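Local coordinates for beta-glucoside phosphorylase BglX (Unidentified, PDB 5VQE), which probably cleaves beta-glucosides with phosphate as a family 3 glycoside phosphorylase, holding the sugar in a pocket of its TIM-barrel domain, at residues 93-97 / 108-113; 130-135 / 379-383; 154-160 / 198-204; 176-180 / 229-233; 508-514 / 526-532. All blocks are in the same frame, centred on the assembly; numbering follows the deposited sequence.

Contact 1 of 5, residues 93-97 / 108-113; sequences LERGG and TYVASP
R95 and Y109 lie side by side and point the same way, the arginine's aliphatic part running along the phenol. R95 CD is 3.5 Å from Y109 CE1, and the guanidinium is turned 52° against the ring. At the far end, R95 NH1 donates in its guanidinium plane to Y109 OH at 2.9 Å. This group has S112 CB over one face, while E94 meets its edge: R95 NE gives a nearly straight bond of 2.8 Å to the anti lone pair of E94 OE1, so that two in-plane partners fix its rotation. The second carboxylate oxygen of E94, OE2, makes a salt bridge with R163 of the sugar pocket. R95 gets there because its chain stays extended from CG to NE. A leucine here would probably leave E94 OE1 and Y109 OH without the guanidinium that donates to both, and the E94 carboxylate freer to turn. The backbones bridge once, G96 with Y109, and R95 O accepts from V110 N at 2.8 Å. The arrangement is consistent with second-shell support: in this TIM-barrel domain, the loop following strand 88-91 folds back on itself, with the side chain of E94 about 6 Å from the bound 2-fluoroglucose.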
# COMPACT_ATOMS: atom_id res chain seq x y z
N LEU A 93 -1.29 -6.68 -1.20
CA LEU A 93 -2.28 -6.60 -2.28
C LEU A 93 -3.02 -5.27 -2.15
O LEU A 93 -4.15 -5.18 -1.66
CB LEU A 93 -3.23 -7.79 -2.23
CG LEU A 93 -2.57 -9.14 -2.50
CD1 LEU A 93 -3.32 -10.24 -1.78
CD2 LEU A 93 -2.50 -9.41 -4.01
N GLU A 94 -2.37 -4.22 -2.64
CA GLU A 94 -2.79 -2.84 -2.43
C GLU A 94 -3.76 -2.34 -3.50
O GLU A 94 -4.67 -1.57 -3.19
CB GLU A 94 -1.55 -1.94 -2.40
CG GLU A 94 -1.80 -0.48 -2.11
CD GLU A 94 -0.51 0.32 -2.23
OE1 GLU A 94 -0.24 0.86 -3.32
OE2 GLU A 94 0.24 0.38 -1.23
N ARG A 95 -3.59 -2.78 -4.75
CA ARG A 95 -4.28 -2.19 -5.90
C ARG A 95 -5.01 -3.24 -6.73
O ARG A 95 -5.39 -2.96 -7.88
CB ARG A 95 -3.29 -1.43 -6.77
CG ARG A 95 -2.46 -0.47 -5.96
CD ARG A 95 -1.67 0.48 -6.82
NE ARG A 95 -0.87 1.35 -5.97
CZ ARG A 95 -0.29 2.48 -6.37
NH1 ARG A 95 -0.40 2.88 -7.64
NH2 ARG A 95 0.40 3.19 -5.50
N GLY A 96 -5.23 -4.42 -6.16
CA GLY A 96 -5.79 -5.56 -6.87
C GLY A 96 -4.79 -6.69 -6.82
O GLY A 96 -3.92 -6.71 -5.95
N GLY A 97 -4.87 -7.64 -7.75
CA GLY A 97 -3.86 -8.69 -7.81
C GLY A 97 -2.47 -8.15 -8.09
O GLY A 97 -1.48 -8.73 -7.65
N THR A 108 -4.49 -8.74 -11.61
CA THR A 108 -5.22 -7.60 -12.14
C THR A 108 -4.86 -6.33 -11.38
O THR A 108 -5.10 -6.23 -10.18
CB THR A 108 -6.73 -7.83 -12.06
OG1 THR A 108 -7.08 -9.05 -12.72
CG2 THR A 108 -7.48 -6.67 -12.70
N TYR A 109 -4.31 -5.35 -12.10
CA TYR A 109 -4.09 -4.01 -11.56
C TYR A 109 -5.39 -3.22 -11.72
O TYR A 109 -5.75 -2.82 -12.83
CB TYR A 109 -2.93 -3.33 -12.29
CG TYR A 109 -2.47 -2.01 -11.70
CD1 TYR A 109 -3.11 -1.44 -10.61
CD2 TYR A 109 -1.39 -1.32 -12.25
CE1 TYR A 109 -2.70 -0.24 -10.08
CE2 TYR A 109 -0.97 -0.11 -11.71
CZ TYR A 109 -1.63 0.42 -10.63
OH TYR A 109 -1.24 1.61 -10.07
N VAL A 110 -6.11 -3.01 -10.62
CA VAL A 110 -7.39 -2.32 -10.64
C VAL A 110 -7.17 -0.82 -10.61
O VAL A 110 -7.41 -0.11 -11.59
CB VAL A 110 -8.29 -2.76 -9.47
CG1 VAL A 110 -9.60 -1.98 -9.45
CG2 VAL A 110 -8.56 -4.27 -9.55
N ALA A 111 -6.71 -0.31 -9.46
CA ALA A 111 -6.51 1.12 -9.28
C ALA A 111 -5.74 1.34 -7.99
O ALA A 111 -5.73 0.49 -7.09
CB ALA A 111 -7.84 1.87 -9.22
N SER A 112 -5.08 2.50 -7.91
CA SER A 112 -4.59 2.95 -6.62
C SER A 112 -5.78 3.19 -5.69
O SER A 112 -6.90 3.43 -6.16
CB SER A 112 -3.77 4.24 -6.77
OG SER A 112 -4.60 5.31 -7.21
N PRO A 113 -5.57 3.14 -4.37
CA PRO A 113 -6.67 3.47 -3.46
C PRO A 113 -7.23 4.87 -3.67
O PRO A 113 -8.44 5.08 -3.54
CB PRO A 113 -6.03 3.31 -2.08
CG PRO A 113 -4.98 2.27 -2.29
CD PRO A 113 -4.43 2.54 -3.66

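Contact 2 of 5, residues 130-135 / 379-383; sequences EVCASE and KHKKW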
# COMPACT_ATOMS: atom_id res chain seq x y z
N GLU A 130 -12.31 -7.27 -3.18
CA GLU A 130 -12.63 -8.57 -3.77
C GLU A 130 -11.54 -9.03 -4.73
O GLU A 130 -11.14 -10.19 -4.71
CB GLU A 130 -13.99 -8.52 -4.49
CG GLU A 130 -15.17 -8.56 -3.56
CD GLU A 130 -16.39 -9.23 -4.18
OE1 GLU A 130 -16.26 -10.36 -4.69
OE2 GLU A 130 -17.48 -8.64 -4.14
N VAL A 131 -11.06 -8.13 -5.60
CA VAL A 131 -10.02 -8.55 -6.54
C VAL A 131 -8.77 -8.97 -5.79
O VAL A 131 -8.16 -10.00 -6.09
CB VAL A 131 -9.71 -7.43 -7.55
CG1 VAL A 131 -8.57 -7.87 -8.48
CG2 VAL A 131 -10.94 -7.10 -8.36
N CYS A 132 -8.36 -8.16 -4.80
CA CYS A 132 -7.16 -8.50 -4.05
C CYS A 132 -7.29 -9.87 -3.41
O CYS A 132 -6.40 -10.72 -3.54
CB CYS A 132 -6.91 -7.45 -2.97
SG CYS A 132 -6.59 -5.76 -3.55
N ALA A 133 -8.38 -10.10 -2.70
CA ALA A 133 -8.55 -11.34 -1.95
C ALA A 133 -8.90 -12.50 -2.86
O ALA A 133 -8.43 -13.63 -2.63
CB ALA A 133 -9.61 -11.14 -0.87
N SER A 134 -9.71 -12.26 -3.89
CA SER A 134 -10.05 -13.32 -4.82
C SER A 134 -8.80 -13.85 -5.52
O SER A 134 -8.57 -15.06 -5.58
CB SER A 134 -11.07 -12.82 -5.85
OG SER A 134 -11.37 -13.84 -6.77
N GLU A 135 -7.98 -12.95 -6.07
CA GLU A 135 -6.79 -13.38 -6.79
C GLU A 135 -5.72 -13.88 -5.82
O GLU A 135 -5.05 -14.89 -6.09
CB GLU A 135 -6.28 -12.24 -7.66
CG GLU A 135 -7.35 -11.80 -8.67
CD GLU A 135 -6.82 -10.94 -9.80
OE1 GLU A 135 -5.66 -10.48 -9.70
OE2 GLU A 135 -7.56 -10.74 -10.79
N LYS A 379 -14.57 -10.32 -15.15
CA LYS A 379 -15.20 -9.54 -14.09
C LYS A 379 -14.22 -8.53 -13.49
O LYS A 379 -14.56 -7.36 -13.31
CB LYS A 379 -15.74 -10.49 -13.00
CG LYS A 379 -16.44 -9.83 -11.83
CD LYS A 379 -16.66 -10.83 -10.68
CE LYS A 379 -18.04 -10.66 -10.05
NZ LYS A 379 -18.10 -11.15 -8.63
N HIS A 380 -13.01 -8.98 -13.17
CA HIS A 380 -12.04 -8.10 -12.53
C HIS A 380 -11.59 -6.99 -13.48
O HIS A 380 -11.47 -5.83 -13.08
CB HIS A 380 -10.85 -8.90 -12.03
CG HIS A 380 -11.20 -9.86 -10.94
ND1 HIS A 380 -10.29 -10.75 -10.40
CD2 HIS A 380 -12.36 -10.08 -10.28
CE1 HIS A 380 -10.88 -11.47 -9.46
NE2 HIS A 380 -12.14 -11.08 -9.37
N LYS A 381 -11.34 -7.34 -14.75
CA LYS A 381 -10.96 -6.32 -15.73
C LYS A 381 -12.08 -5.31 -15.92
O LYS A 381 -11.82 -4.11 -16.08
CB LYS A 381 -10.60 -6.99 -17.06
CG LYS A 381 -9.41 -7.94 -16.97
N LYS A 382 -13.33 -5.78 -15.89
CA LYS A 382 -14.48 -4.90 -16.02
C LYS A 382 -14.55 -3.89 -14.88
O LYS A 382 -14.81 -2.70 -15.10
CB LYS A 382 -15.76 -5.74 -16.07
CG LYS A 382 -17.05 -4.93 -16.14
CD LYS A 382 -18.26 -5.86 -16.30
N TRP A 383 -14.32 -4.34 -13.65
CA TRP A 383 -14.33 -3.43 -12.51
C TRP A 383 -13.23 -2.38 -12.64
O TRP A 383 -13.43 -1.21 -12.26
CB TRP A 383 -14.15 -4.21 -11.20
CG TRP A 383 -15.37 -4.94 -10.74
CD1 TRP A 383 -16.66 -4.69 -11.10
CD2 TRP A 383 -15.41 -6.04 -9.82
NE1 TRP A 383 -17.51 -5.57 -10.46
CE2 TRP A 383 -16.76 -6.40 -9.67
CE3 TRP A 383 -14.44 -6.74 -9.11
CZ2 TRP A 383 -17.16 -7.45 -8.84
CZ3 TRP A 383 -14.83 -7.77 -8.29
CH2 TRP A 383 -16.19 -8.12 -8.17
O HOH W 1 -19.14 -8.99 -6.09
O HOH W 2 -13.66 -13.08 -8.02
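Two helical segments, 130-135 and 379-383, run nearly antiparallel, their axes 11.0 Å apart at closest approach and their directions 156° from each other. This is helix-on-helix packing between helix 122-138 of the TIM-barrel domain and helix 378-391, which follows much later in the chain, and a buried histidine occupies its middle. H380 and E135 approach from opposite directions. H380 ND1 donates in its ring plane to E135 OE2 at 2.8 Å, meeting the oxygen on its anti side, with the carboxylate and imidazole planes 40° apart. E135 OE2 also takes bonds from T108 OG1 and Q376 N, so several donors share one buried carboxylate oxygen and would be expected to stabilise its negative charge. One face of the imidazole carries V131 CG2 in a CH-pi contact, 4.0 Å from the ring centroid. That methyl also touches the edge of the W383 indole, and lies beside the backbone N of V131 (CG1 is the branch anti to it, chi1 177°), where it can serve both rings. A leucine in place of H380 would probably deprive E135 of a donor and break the water link to S134. E130 OE1 is engaged by K185 and W186, and K379 NZ stays 4.4 Å from it, linked weakly to E130 OE2 through a water. Beyond the imidazole, another water joins H380 NE2, at 2.9 Å, to S134 OG.

Contact 3 of 5, residues 154-160 / 198-204; sequences NPENPIT and DGVDYRD
N157 pushes its amide into the bend of segment 198-204, where ND2 is held by two acceptors, D198 OD1 and D201 O, each at 3.0 Å. Both are met off their planes: ND2 stands above the D198 carboxylate, and the amide and carboxylate are 70° apart. D198 OD1 takes G199 N from that same face, so one oxygen gathers two donors. The carbonyl end of the amide turns forward along its own loop, N157 OD1 accepting from I159 N at 2.9 Å in an Asx turn. Three residues earlier N154 makes a similar pair of bonds. With its CG anti to the backbone N (chi1 -167°), ND2 reaches V200 O at 2.9 Å in the amide plane, while OD1 receives E156 N in a second Asx turn; its backbone N donates to G199 O. Around this polar centre the fit is close, with I159 CG2 3.2 Å from D198 OD2 and T160 CG2 resting against D198 CB; the side chain of I159 lies about 6 Å from the bound sugar. The outer side is looser: there E156 and Y202 meet through their CB atoms, 3.9 Å apart, and the E156 carboxylate and Y202 phenol lead away. R203 turns back to grip D201 side-on, NE and NH2 each taking one oxygen. The contact thus joins the loop between strand 143-144 and helix 169-184 to the one between strands 191-195 and 210-211.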
# COMPACT_ATOMS: atom_id res chain seq x y z
N ASN A 154 -0.41 15.72 4.44
CA ASN A 154 0.75 16.48 4.01
C ASN A 154 1.08 16.15 2.57
O ASN A 154 1.57 15.05 2.29
CB ASN A 154 1.95 16.17 4.91
CG ASN A 154 3.10 17.14 4.72
OD1 ASN A 154 3.40 17.56 3.60
ND2 ASN A 154 3.74 17.52 5.81
N PRO A 155 0.87 17.07 1.61
CA PRO A 155 1.06 16.72 0.19
C PRO A 155 2.51 16.47 -0.22
O PRO A 155 2.73 16.01 -1.35
CB PRO A 155 0.48 17.93 -0.56
CG PRO A 155 -0.21 18.77 0.48
CD PRO A 155 0.45 18.47 1.78
N GLU A 156 3.50 16.78 0.62
CA GLU A 156 4.89 16.49 0.29
C GLU A 156 5.33 15.12 0.77
O GLU A 156 6.48 14.73 0.54
CB GLU A 156 5.81 17.56 0.88
CG GLU A 156 5.63 18.95 0.27
CD GLU A 156 6.04 19.00 -1.20
OE1 GLU A 156 7.08 18.40 -1.55
OE2 GLU A 156 5.33 19.64 -2.00
N ASN A 157 4.45 14.38 1.44
CA ASN A 157 4.81 13.05 1.92
C ASN A 157 4.86 12.09 0.74
O ASN A 157 3.86 11.95 0.02
CB ASN A 157 3.81 12.57 2.96
CG ASN A 157 4.26 11.31 3.65
OD1 ASN A 157 4.77 10.39 3.02
ND2 ASN A 157 4.07 11.26 4.96
N PRO A 158 5.99 11.43 0.48
CA PRO A 158 6.11 10.58 -0.71
C PRO A 158 5.58 9.16 -0.55
O PRO A 158 5.48 8.46 -1.56
CB PRO A 158 7.63 10.54 -0.93
CG PRO A 158 8.17 10.55 0.45
CD PRO A 158 7.26 11.48 1.24
N ILE A 159 5.28 8.72 0.67
CA ILE A 159 4.94 7.33 0.93
C ILE A 159 3.48 7.14 1.29
O ILE A 159 3.04 6.00 1.50
CB ILE A 159 5.87 6.74 2.02
CG1 ILE A 159 5.90 5.21 1.96
CG2 ILE A 159 5.48 7.21 3.41
CD1 ILE A 159 6.58 4.65 0.73
N THR A 160 2.71 8.23 1.34
CA THR A 160 1.26 8.15 1.48
C THR A 160 0.63 8.37 0.10
O THR A 160 0.59 7.43 -0.71
CB THR A 160 0.77 9.18 2.51
OG1 THR A 160 1.38 10.45 2.25
CG2 THR A 160 1.15 8.71 3.92
N ASP A 198 0.57 7.51 9.25
CA ASP A 198 1.37 8.33 8.36
C ASP A 198 0.51 9.44 7.76
O ASP A 198 -0.72 9.43 7.82
CB ASP A 198 2.01 7.48 7.26
CG ASP A 198 3.39 7.99 6.87
OD1 ASP A 198 3.65 9.20 7.07
OD2 ASP A 198 4.21 7.18 6.40
N GLY A 199 1.19 10.43 7.18
CA GLY A 199 0.54 11.50 6.44
C GLY A 199 0.63 12.88 7.07
O GLY A 199 0.23 13.85 6.42
N VAL A 200 1.13 13.00 8.30
CA VAL A 200 1.34 14.31 8.92
C VAL A 200 2.71 14.86 8.57
O VAL A 200 2.84 15.99 8.09
CB VAL A 200 1.16 14.20 10.45
CG1 VAL A 200 1.42 15.53 11.13
CG2 VAL A 200 -0.25 13.72 10.79
N ASP A 201 3.75 14.06 8.80
CA ASP A 201 5.10 14.35 8.38
C ASP A 201 5.19 14.37 6.85
O ASP A 201 4.25 13.97 6.15
CB ASP A 201 6.05 13.30 8.96
CG ASP A 201 7.46 13.82 9.19
OD1 ASP A 201 7.85 14.83 8.56
OD2 ASP A 201 8.18 13.18 10.00
N TYR A 202 6.32 14.85 6.33
CA TYR A 202 6.62 14.82 4.90
C TYR A 202 7.76 13.86 4.57
O TYR A 202 8.31 13.91 3.47
CB TYR A 202 6.94 16.22 4.37
CG TYR A 202 8.09 16.92 5.07
CD1 TYR A 202 7.91 17.50 6.32
CD2 TYR A 202 9.34 17.02 4.48
CE1 TYR A 202 8.94 18.15 6.97
CE2 TYR A 202 10.39 17.67 5.12
CZ TYR A 202 10.18 18.23 6.37
OH TYR A 202 11.20 18.89 7.02
N ARG A 203 8.11 12.98 5.50
CA ARG A 203 9.28 12.13 5.36
C ARG A 203 8.88 10.66 5.44
O ARG A 203 7.80 10.31 5.94
CB ARG A 203 10.33 12.52 6.41
CG ARG A 203 10.82 13.96 6.21
CD ARG A 203 11.60 14.51 7.39
NE ARG A 203 10.82 14.50 8.62
CZ ARG A 203 11.33 14.70 9.84
NH1 ARG A 203 12.63 14.94 9.99
NH2 ARG A 203 10.55 14.65 10.91
N ASP A 204 9.77 9.81 4.94
CA ASP A 204 9.51 8.39 4.70
C ASP A 204 10.12 7.56 5.82
O ASP A 204 11.34 7.61 6.03
CB ASP A 204 10.08 7.97 3.34
CG ASP A 204 9.85 6.50 3.02
OD1 ASP A 204 9.27 5.77 3.86
OD2 ASP A 204 10.27 6.06 1.93

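Contact 4 of 5, residues 176-180 / 229-233; sequences AKAYC and ALIED
L230 lays its CD1 methyl into a shallow seat formed by A176, K177 and C180, and with it helix 216-232 packs on helix 169-184, two helices of the TIM-barrel domain. The apolar part is small: L230 CD1 lies 4.0 Å from A176 CB and 4.2 Å from C180 SG, and it also approaches the K177 backbone N. Two short alanine side chains, A176 and A229, face the opposing helix and let the backbones come near, K177 CA and L230 CA being 6.6 Å apart. Next come contacts between a charged residue's hydrocarbon and a carboxylate. The K177 side chain leaves its helix with CG anti to the carbonyl carbon (chi1 -74°) and then runs extended, crossing D233 at a slant, its CG 3.7 Å from D233 OD2. The charges themselves do not meet, for K177 NZ ends 5.1 Å from D233 OD1; any attraction there would act at a distance. D233 OD2 has a long, weak ion pair with R184 instead. Polar linkage across the interface is left to water. One molecule gives a proton to A229 O and weakly accepts from K177 NZ. A second donates to both K177 O and D233 OD2, each at 2.6 Å.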
# COMPACT_ATOMS: atom_id res chain seq x y z
N ALA A 176 -12.21 2.09 3.57
CA ALA A 176 -11.47 1.01 4.21
C ALA A 176 -12.40 -0.08 4.71
O ALA A 176 -12.08 -1.27 4.61
CB ALA A 176 -10.63 1.57 5.35
N LYS A 177 -13.55 0.29 5.28
CA LYS A 177 -14.50 -0.73 5.71
C LYS A 177 -14.99 -1.56 4.52
O LYS A 177 -15.15 -2.79 4.64
CB LYS A 177 -15.70 -0.09 6.40
CG LYS A 177 -15.46 0.45 7.80
CD LYS A 177 -16.80 0.94 8.35
CE LYS A 177 -16.70 1.53 9.74
NZ LYS A 177 -18.04 2.06 10.16
N ALA A 178 -15.23 -0.91 3.39
CA ALA A 178 -15.66 -1.60 2.18
C ALA A 178 -14.57 -2.51 1.63
O ALA A 178 -14.85 -3.64 1.21
CB ALA A 178 -16.09 -0.60 1.12
N TYR A 179 -13.32 -2.03 1.60
CA TYR A 179 -12.21 -2.90 1.20
C TYR A 179 -12.21 -4.16 2.06
O TYR A 179 -12.10 -5.28 1.54
CB TYR A 179 -10.88 -2.15 1.32
CG TYR A 179 -9.65 -3.00 0.99
CD1 TYR A 179 -9.10 -3.84 1.94
CD2 TYR A 179 -9.06 -2.95 -0.27
CE1 TYR A 179 -7.98 -4.62 1.66
CE2 TYR A 179 -7.94 -3.74 -0.57
CZ TYR A 179 -7.41 -4.56 0.41
OH TYR A 179 -6.30 -5.35 0.15
N CYS A 180 -12.35 -3.99 3.37
CA CYS A 180 -12.36 -5.15 4.26
C CYS A 180 -13.54 -6.06 3.97
O CYS A 180 -13.42 -7.29 4.06
CB CYS A 180 -12.38 -4.70 5.72
SG CYS A 180 -10.85 -3.87 6.27
N ALA A 229 -12.87 3.23 14.39
CA ALA A 229 -13.95 2.78 13.50
C ALA A 229 -13.63 1.44 12.85
O ALA A 229 -14.52 0.59 12.71
CB ALA A 229 -14.22 3.84 12.43
N LEU A 230 -12.39 1.25 12.41
CA LEU A 230 -12.02 -0.02 11.79
C LEU A 230 -11.89 -1.13 12.82
O LEU A 230 -12.19 -2.30 12.52
CB LEU A 230 -10.71 0.15 11.01
CG LEU A 230 -10.88 0.63 9.56
CD1 LEU A 230 -11.52 -0.45 8.70
CD2 LEU A 230 -11.69 1.90 9.50
N ILE A 231 -11.46 -0.81 14.03
CA ILE A 231 -11.40 -1.81 15.09
C ILE A 231 -12.80 -2.33 15.39
O ILE A 231 -13.03 -3.54 15.45
CB ILE A 231 -10.74 -1.21 16.35
CG1 ILE A 231 -9.25 -0.97 16.08
CG2 ILE A 231 -10.91 -2.13 17.55
CD1 ILE A 231 -8.56 -0.10 17.11
N GLU A 232 -13.76 -1.42 15.56
CA GLU A 232 -15.13 -1.85 15.83
C GLU A 232 -15.71 -2.61 14.66
O GLU A 232 -16.53 -3.52 14.86
CB GLU A 232 -15.99 -0.64 16.17
CG GLU A 232 -15.51 0.13 17.40
CD GLU A 232 -15.28 -0.78 18.59
OE1 GLU A 232 -16.17 -1.60 18.90
OE2 GLU A 232 -14.19 -0.69 19.21
N ASP A 233 -15.29 -2.28 13.44
CA ASP A 233 -15.75 -2.98 12.25
C ASP A 233 -15.21 -4.40 12.16
O ASP A 233 -15.68 -5.17 11.31
CB ASP A 233 -15.35 -2.17 11.00
CG ASP A 233 -15.84 -2.78 9.69
OD1 ASP A 233 -17.07 -2.93 9.49
OD2 ASP A 233 -14.98 -3.09 8.82
O HOH W 3 -16.95 1.07 12.95
O HOH W 4 -16.37 -3.80 6.75

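Contact 5 of 5, residues 508-514 / 526-532; sequences FLSFSNP and YINAYTS
F508 and Y526 lie side by side on one face of a parallel strand pair, ring planes near parallel (12°) but slid apart, so that they barely overlap; F508 CD1 comes 3.4 Å from Y526 CE1. S510 and N528 continue that face, while on the other L509 CD2 meets I527 CD1 at 3.7 Å. Three backbone bonds hold the register: I527 N to F508 O, S510 N to I527 O, and A529 N to S510 O. Past the last paired residues the strands give way to turns, and side chains take over. N528 ND2 donates to a lone pair of P514 O in the carbonyl plane, at 2.9 Å, with CB of P514 3.5 Å from that nitrogen. S510 OG, placed anti to the backbone N (chi1 176°), donates to N513 O at 2.6 Å and accepts from S512 N in an ST turn, which shapes the bend leading to the proline. F511 turns the other way, its ring edge toward T531 O and its CD2 against A529 CB. A water joins S512 OG to Y530 O. Farther out, F511 stacks on Y473 and touches M540 of helix 534-544, whereas Y526 packs on strand 393-397. Strands 506-510 and 525-528 thus sit inside a mixed sheet, between strands 469-475 and 393-397.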
# COMPACT_ATOMS: atom_id res chain seq x y z
N PHE A 508 -1.90 18.88 -19.20
CA PHE A 508 -1.10 18.11 -18.25
C PHE A 508 -1.96 17.01 -17.63
O PHE A 508 -3.00 17.30 -17.04
CB PHE A 508 -0.51 19.01 -17.16
CG PHE A 508 0.59 18.35 -16.37
CD1 PHE A 508 0.30 17.43 -15.38
CD2 PHE A 508 1.91 18.65 -16.64
CE1 PHE A 508 1.32 16.82 -14.68
CE2 PHE A 508 2.93 18.04 -15.94
CZ PHE A 508 2.63 17.12 -14.96
N LEU A 509 -1.51 15.76 -17.78
CA LEU A 509 -2.18 14.59 -17.24
C LEU A 509 -1.27 13.93 -16.21
O LEU A 509 -0.16 13.50 -16.55
CB LEU A 509 -2.52 13.59 -18.34
CG LEU A 509 -3.19 14.11 -19.61
CD1 LEU A 509 -3.25 13.01 -20.65
CD2 LEU A 509 -4.57 14.65 -19.31
N SER A 510 -1.74 13.81 -14.98
CA SER A 510 -1.06 13.01 -13.97
C SER A 510 -1.75 11.65 -13.85
O SER A 510 -2.97 11.59 -13.62
CB SER A 510 -1.05 13.68 -12.60
OG SER A 510 -0.45 12.80 -11.66
N PHE A 511 -0.97 10.58 -13.98
CA PHE A 511 -1.46 9.23 -13.75
C PHE A 511 -0.98 8.67 -12.42
O PHE A 511 -0.98 7.45 -12.21
CB PHE A 511 -1.03 8.33 -14.92
CG PHE A 511 -1.79 8.60 -16.20
CD1 PHE A 511 -1.42 9.64 -17.04
CD2 PHE A 511 -2.88 7.81 -16.56
CE1 PHE A 511 -2.12 9.89 -18.22
CE2 PHE A 511 -3.57 8.05 -17.74
CZ PHE A 511 -3.19 9.10 -18.57
N SER A 512 -0.59 9.54 -11.49
CA SER A 512 -0.27 9.10 -10.14
C SER A 512 -0.42 10.25 -9.15
O SER A 512 -1.52 10.50 -8.65
CB SER A 512 1.13 8.49 -10.11
OG SER A 512 1.28 7.67 -8.98
N ASN A 513 0.66 10.98 -8.89
CA ASN A 513 0.66 12.02 -7.86
C ASN A 513 -0.40 13.08 -8.16
O ASN A 513 -0.38 13.68 -9.25
CB ASN A 513 2.05 12.66 -7.79
CG ASN A 513 2.19 13.65 -6.65
OD1 ASN A 513 1.22 14.05 -6.02
ND2 ASN A 513 3.43 14.07 -6.39
N PRO A 514 -1.35 13.32 -7.26
CA PRO A 514 -2.41 14.30 -7.54
C PRO A 514 -2.01 15.75 -7.32
O PRO A 514 -2.82 16.64 -7.58
CB PRO A 514 -3.51 13.90 -6.55
CG PRO A 514 -2.72 13.41 -5.38
CD PRO A 514 -1.57 12.66 -5.96
N TYR A 526 -5.59 20.65 -16.36
CA TYR A 526 -4.91 19.66 -15.52
C TYR A 526 -5.91 18.60 -15.11
O TYR A 526 -7.01 18.92 -14.66
CB TYR A 526 -4.30 20.32 -14.28
CG TYR A 526 -3.57 19.36 -13.37
CD1 TYR A 526 -2.21 19.13 -13.51
CD2 TYR A 526 -4.25 18.65 -12.38
CE1 TYR A 526 -1.54 18.24 -12.69
CE2 TYR A 526 -3.58 17.77 -11.55
CZ TYR A 526 -2.23 17.56 -11.71
OH TYR A 526 -1.56 16.67 -10.89
N ILE A 527 -5.53 17.33 -15.28
CA ILE A 527 -6.40 16.19 -14.99
C ILE A 527 -5.62 15.20 -14.12
O ILE A 527 -4.47 14.87 -14.42
CB ILE A 527 -6.90 15.50 -16.27
CG1 ILE A 527 -7.77 16.46 -17.09
CG2 ILE A 527 -7.73 14.25 -15.94
CD1 ILE A 527 -7.91 16.08 -18.55
N ASN A 528 -6.26 14.73 -13.06
CA ASN A 528 -5.71 13.68 -12.21
C ASN A 528 -6.39 12.35 -12.54
O ASN A 528 -7.62 12.27 -12.52
CB ASN A 528 -5.91 14.01 -10.73
CG ASN A 528 -4.79 14.85 -10.16
OD1 ASN A 528 -3.65 14.80 -10.62
ND2 ASN A 528 -5.11 15.61 -9.12
N ALA A 529 -5.58 11.33 -12.83
CA ALA A 529 -6.08 9.98 -13.08
C ALA A 529 -5.66 8.96 -12.03
O ALA A 529 -6.21 7.86 -12.02
CB ALA A 529 -5.62 9.51 -14.47
N TYR A 530 -4.66 9.28 -11.19
CA TYR A 530 -4.31 8.53 -9.98
C TYR A 530 -3.65 7.18 -10.23
O TYR A 530 -2.99 6.65 -9.33
CB TYR A 530 -5.54 8.30 -9.10
CG TYR A 530 -6.41 9.51 -8.86
CD1 TYR A 530 -6.02 10.52 -8.00
CD2 TYR A 530 -7.65 9.63 -9.49
CE1 TYR A 530 -6.82 11.63 -7.77
CE2 TYR A 530 -8.45 10.72 -9.27
CZ TYR A 530 -8.04 11.72 -8.42
OH TYR A 530 -8.84 12.81 -8.20
N THR A 531 -3.85 6.59 -11.41
CA THR A 531 -3.36 5.26 -11.71
C THR A 531 -2.84 5.21 -13.14
O THR A 531 -3.51 5.70 -14.05
CB THR A 531 -4.47 4.22 -11.56
OG1 THR A 531 -5.08 4.34 -10.26
CG2 THR A 531 -3.93 2.82 -11.75
N SER A 532 -1.69 4.58 -13.34
CA SER A 532 -1.10 4.44 -14.67
C SER A 532 -1.20 2.97 -15.08
O SER A 532 -0.26 2.19 -14.91
CB SER A 532 0.33 4.93 -14.71
OG SER A 532 0.79 4.99 -16.06
O HOH W 5 -0.55 5.45 -9.06
O HOH W 6 -3.44 11.67 -10.29

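In the fold
From the N terminus, contact 1 closes a short loop after strand 88-91. Contact 2 then opens on helix 122-138 and shuts only at helix 378-391, a span of more than 240 residues that encloses contacts 3 and 4. Those two cross, their segments alternating along the chain, and tie successive loops and helices of the TIM-barrel domain. Contact 5 follows in series and pairs strands of the separate mixed sheet. Contact 1 is the hub, touching contacts 2, 4 and 5 through T108, L93 and S112; the last makes probable hydrogen bonds to Y530 and T531, which joins barrel and sheet. Contact 3 touches none of the others.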